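Local coordinates for ureidoglycolate hydrolase (Arabidopsis thaliana, PDB 4PXE), which catalyses the manganese-dependent hydrolysis of (S)-ureidoglycolate to glyoxylate, ammonium and carbon dioxide, a step of purine breakdown, at residues R307-D310 and E311-N315. Sequence-based numbering, arbitrary orientation.
Sequences RDID and EARRN. With GLV (glyoxylic acid), chain E.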
ATOM      1  N   ARG A 307       5.308  21.102  -9.657  1.00 13.88           N
ATOM      2  CA  ARG A 307       4.882  22.510  -9.676  1.00 12.38           C
ATOM      3  C   ARG A 307       6.043  23.436  -9.973  1.00 13.74           C
ATOM      4  O   ARG A 307       7.205  23.078  -9.803  1.00 15.22           O
ATOM      5  CB  ARG A 307       4.274  22.943  -8.322  1.00 14.45           C
ATOM      6  CG  ARG A 307       3.531  21.834  -7.574  1.00 15.14           C
ATOM      7  CD  ARG A 307       3.005  22.309  -6.243  1.00 14.33           C
ATOM      8  NE  ARG A 307       2.547  21.154  -5.473  1.00 13.59           N
ATOM      9  CZ  ARG A 307       1.814  21.236  -4.367  1.00 12.92           C
ATOM     10  NH1 ARG A 307       1.468  22.427  -3.878  1.00 12.87           N
ATOM     11  NH2 ARG A 307       1.442  20.136  -3.726  1.00 13.77           N
ATOM     12  N   ASP A 308       5.700  24.654 -10.406  1.00 14.75           N
ATOM     13  CA  ASP A 308       6.675  25.734 -10.556  1.00 16.28           C
ATOM     14  C   ASP A 308       5.879  27.035 -10.586  1.00 14.36           C
ATOM     15  O   ASP A 308       4.721  27.044 -10.989  1.00 15.52           O
ATOM     16  CB  ASP A 308       7.472  25.565 -11.862  1.00 16.43           C
ATOM     17  CG  ASP A 308       8.796  26.339 -11.873  1.00 19.16           C
ATOM     18  OD1 ASP A 308       8.863  27.483 -11.349  1.00 20.84           O
ATOM     19  OD2 ASP A 308       9.784  25.806 -12.430  1.00 19.53           O
ATOM     20  N   ILE A 309       6.502  28.132 -10.177  1.00 16.98           N
ATOM     21  CA  ILE A 309       5.873  29.438 -10.335  1.00 18.94           C
ATOM     22  C   ILE A 309       5.805  29.774 -11.826  1.00 20.13           C
ATOM     23  O   ILE A 309       4.875  30.445 -12.276  1.00 22.02           O
ATOM     24  CB  ILE A 309       6.601  30.537  -9.520  1.00 18.92           C
ATOM     25  CG1 ILE A 309       5.835  31.868  -9.596  1.00 20.88           C
ATOM     26  CG2 ILE A 309       8.038  30.708  -9.993  1.00 21.32           C
ATOM     27  CD1 ILE A 309       4.377  31.790  -9.152  1.00 23.48           C
ATOM     28  N   ASP A 310       6.771  29.256 -12.587  1.00 17.39           N
ATOM     29  CA  ASP A 310       6.804  29.418 -14.039  1.00 18.52           C
ATOM     30  C   ASP A 310       6.109  28.248 -14.741  1.00 19.53           C
ATOM     31  O   ASP A 310       6.580  27.102 -14.682  1.00 18.47           O
ATOM     32  CB  ASP A 310       8.247  29.535 -14.525  1.00 20.39           C
ATOM     33  CG  ASP A 310       8.332  29.962 -15.973  1.00 25.75           C
ATOM     34  OD1 ASP A 310       8.249  29.091 -16.854  1.00 24.42           O
ATOM     35  OD2 ASP A 310       8.460  31.179 -16.228  1.00 32.60           O
ATOM     36  N   GLU A 311       4.994  28.540 -15.398  1.00 19.42           N
ATOM     37  CA  GLU A 311       4.156  27.516 -16.025  1.00 19.28           C
ATOM     38  C   GLU A 311       4.893  26.735 -17.117  1.00 22.26           C
ATOM     39  O   GLU A 311       4.836  25.501 -17.165  1.00 19.20           O
ATOM     40  CB  GLU A 311       2.884  28.156 -16.587  1.00 22.37           C
ATOM     41  CG  GLU A 311       1.811  27.174 -17.042  1.00 23.90           C
ATOM     42  CD  GLU A 311       0.525  27.875 -17.471  1.00 27.06           C
ATOM     43  OE1 GLU A 311       0.503  29.126 -17.487  1.00 30.57           O
ATOM     44  OE2 GLU A 311      -0.463  27.181 -17.787  1.00 32.80           O
ATOM     45  N   ALA A 312       5.610  27.445 -17.978  1.00 19.92           N
ATOM     46  CA  ALA A 312       6.356  26.792 -19.052  1.00 21.70           C
ATOM     47  C   ALA A 312       7.423  25.818 -18.533  1.00 19.78           C
ATOM     48  O   ALA A 312       7.595  24.718 -19.076  1.00 20.25           O
ATOM     49  CB  ALA A 312       6.987  27.846 -19.978  1.00 23.78           C
ATOM     50  N   ARG A 313       8.141  26.219 -17.490  1.00 20.64           N
ATOM     51  CA  ARG A 313       9.164  25.372 -16.886  1.00 20.93           C
ATOM     52  C   ARG A 313       8.521  24.108 -16.299  1.00 19.48           C
ATOM     53  O   ARG A 313       9.041  22.994 -16.460  1.00 19.26           O
ATOM     54  CB  ARG A 313       9.891  26.150 -15.795  1.00 22.17           C
ATOM     55  CG  ARG A 313      11.326  25.743 -15.557  1.00 25.55           C
ATOM     56  CD  ARG A 313      12.120  26.905 -14.981  1.00 22.11           C
ATOM     57  NE  ARG A 313      11.451  27.503 -13.828  1.00 23.39           N
ATOM     58  CZ  ARG A 313      11.680  28.735 -13.377  1.00 24.98           C
ATOM     59  NH1 ARG A 313      12.573  29.513 -13.977  1.00 27.05           N
ATOM     60  NH2 ARG A 313      11.018  29.190 -12.321  1.00 21.71           N
ATOM     61  N   ARG A 314       7.385  24.297 -15.630  1.00 20.00           N
ATOM     62  CA  ARG A 314       6.591  23.194 -15.075  1.00 19.19           C
ATOM     63  C   ARG A 314       6.194  22.214 -16.181  1.00 17.40           C
ATOM     64  O   ARG A 314       6.379  21.001 -16.050  1.00 18.43           O
ATOM     65  CB  ARG A 314       5.341  23.762 -14.396  1.00 19.14           C
ATOM     66  CG  ARG A 314       4.618  22.841 -13.409  1.00 21.00           C
ATOM     67  CD  ARG A 314       3.518  22.003 -14.039  1.00 20.56           C
ATOM     68  NE  ARG A 314       2.719  22.692 -15.049  1.00 17.76           N
ATOM     69  CZ  ARG A 314       1.585  23.347 -14.815  1.00 17.51           C
ATOM     70  NH1 ARG A 314       1.099  23.460 -13.583  1.00 17.45           N
ATOM     71  NH2 ARG A 314       0.933  23.914 -15.824  1.00 21.45           N
ATOM     72  N   ASN A 315       5.652  22.744 -17.271  1.00 18.04           N
ATOM     73  CA  ASN A 315       5.211  21.920 -18.392  1.00 19.66           C
ATOM     74  C   ASN A 315       6.340  21.126 -19.031  1.00 18.85           C
ATOM     75  O   ASN A 315       6.125  19.987 -19.442  1.00 19.85           O
ATOM     76  CB  ASN A 315       4.479  22.775 -19.437  1.00 21.33           C
ATOM     77  CG  ASN A 315       3.150  23.298 -18.931  1.00 22.43           C
ATOM     78  OD1 ASN A 315       2.652  22.853 -17.891  1.00 21.35           O
ATOM     79  ND2 ASN A 315       2.554  24.237 -19.666  1.00 22.93           N
TER
HETATM   80  C1  GLV E 503      -2.367  21.405  -0.941  1.00 15.82           C
HETATM   81  O1  GLV E 503      -2.925  22.669  -0.828  1.00 16.76           O
HETATM   82  C2  GLV E 503      -1.024  21.387  -1.580  1.00 13.91           C
HETATM   83  O2  GLV E 503      -0.503  22.488  -1.953  1.00 13.73           O
HETATM   84  O3  GLV E 503      -0.420  20.285  -1.740  1.00 14.59           O
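An N-capped helix start joins strand 295-308 to helix 311-332 in the region involved in dimerization, with D308 and D310 meeting R313 across the turn. D310 is the N-cap. D310 OD1 uses its anti lone pair to accept from R313 N at 2.9 Å. The first turn of the helix closes with R314 N donating to D310 O. D308 makes an Asx turn, its OD1 accepting from D310 N. CG of D308 lies anti to the backbone N (chi1 -160°), which turns the carboxylate to the helix. R313 grips D308 side-on there: R313 NE reaches D308 OD2 at 2.8 Å and R313 NH2 reaches D308 OD1 at 2.9 Å. Both bonds are nearly straight and use the syn sides, with the two planes 31° apart. T279 OG1 is also hydrogen-bonded to D308 OD2. With an alanine in place of this aspartate, the R313 guanidinium would probably lose its charged mate and D310 N its turn acceptor. D310 CB packs over one face of that guanidinium, while the CB atoms of D308 and R314 touch at 3.8 Å. On the strand side, the extended chain of R307 points into the substrate pocket, and D305 pairs with its NE. R307 holds the glyoxylate carboxylate end-on, NH1 to O2 at 2.8 Å and NH2 to O3 at 2.7 Å.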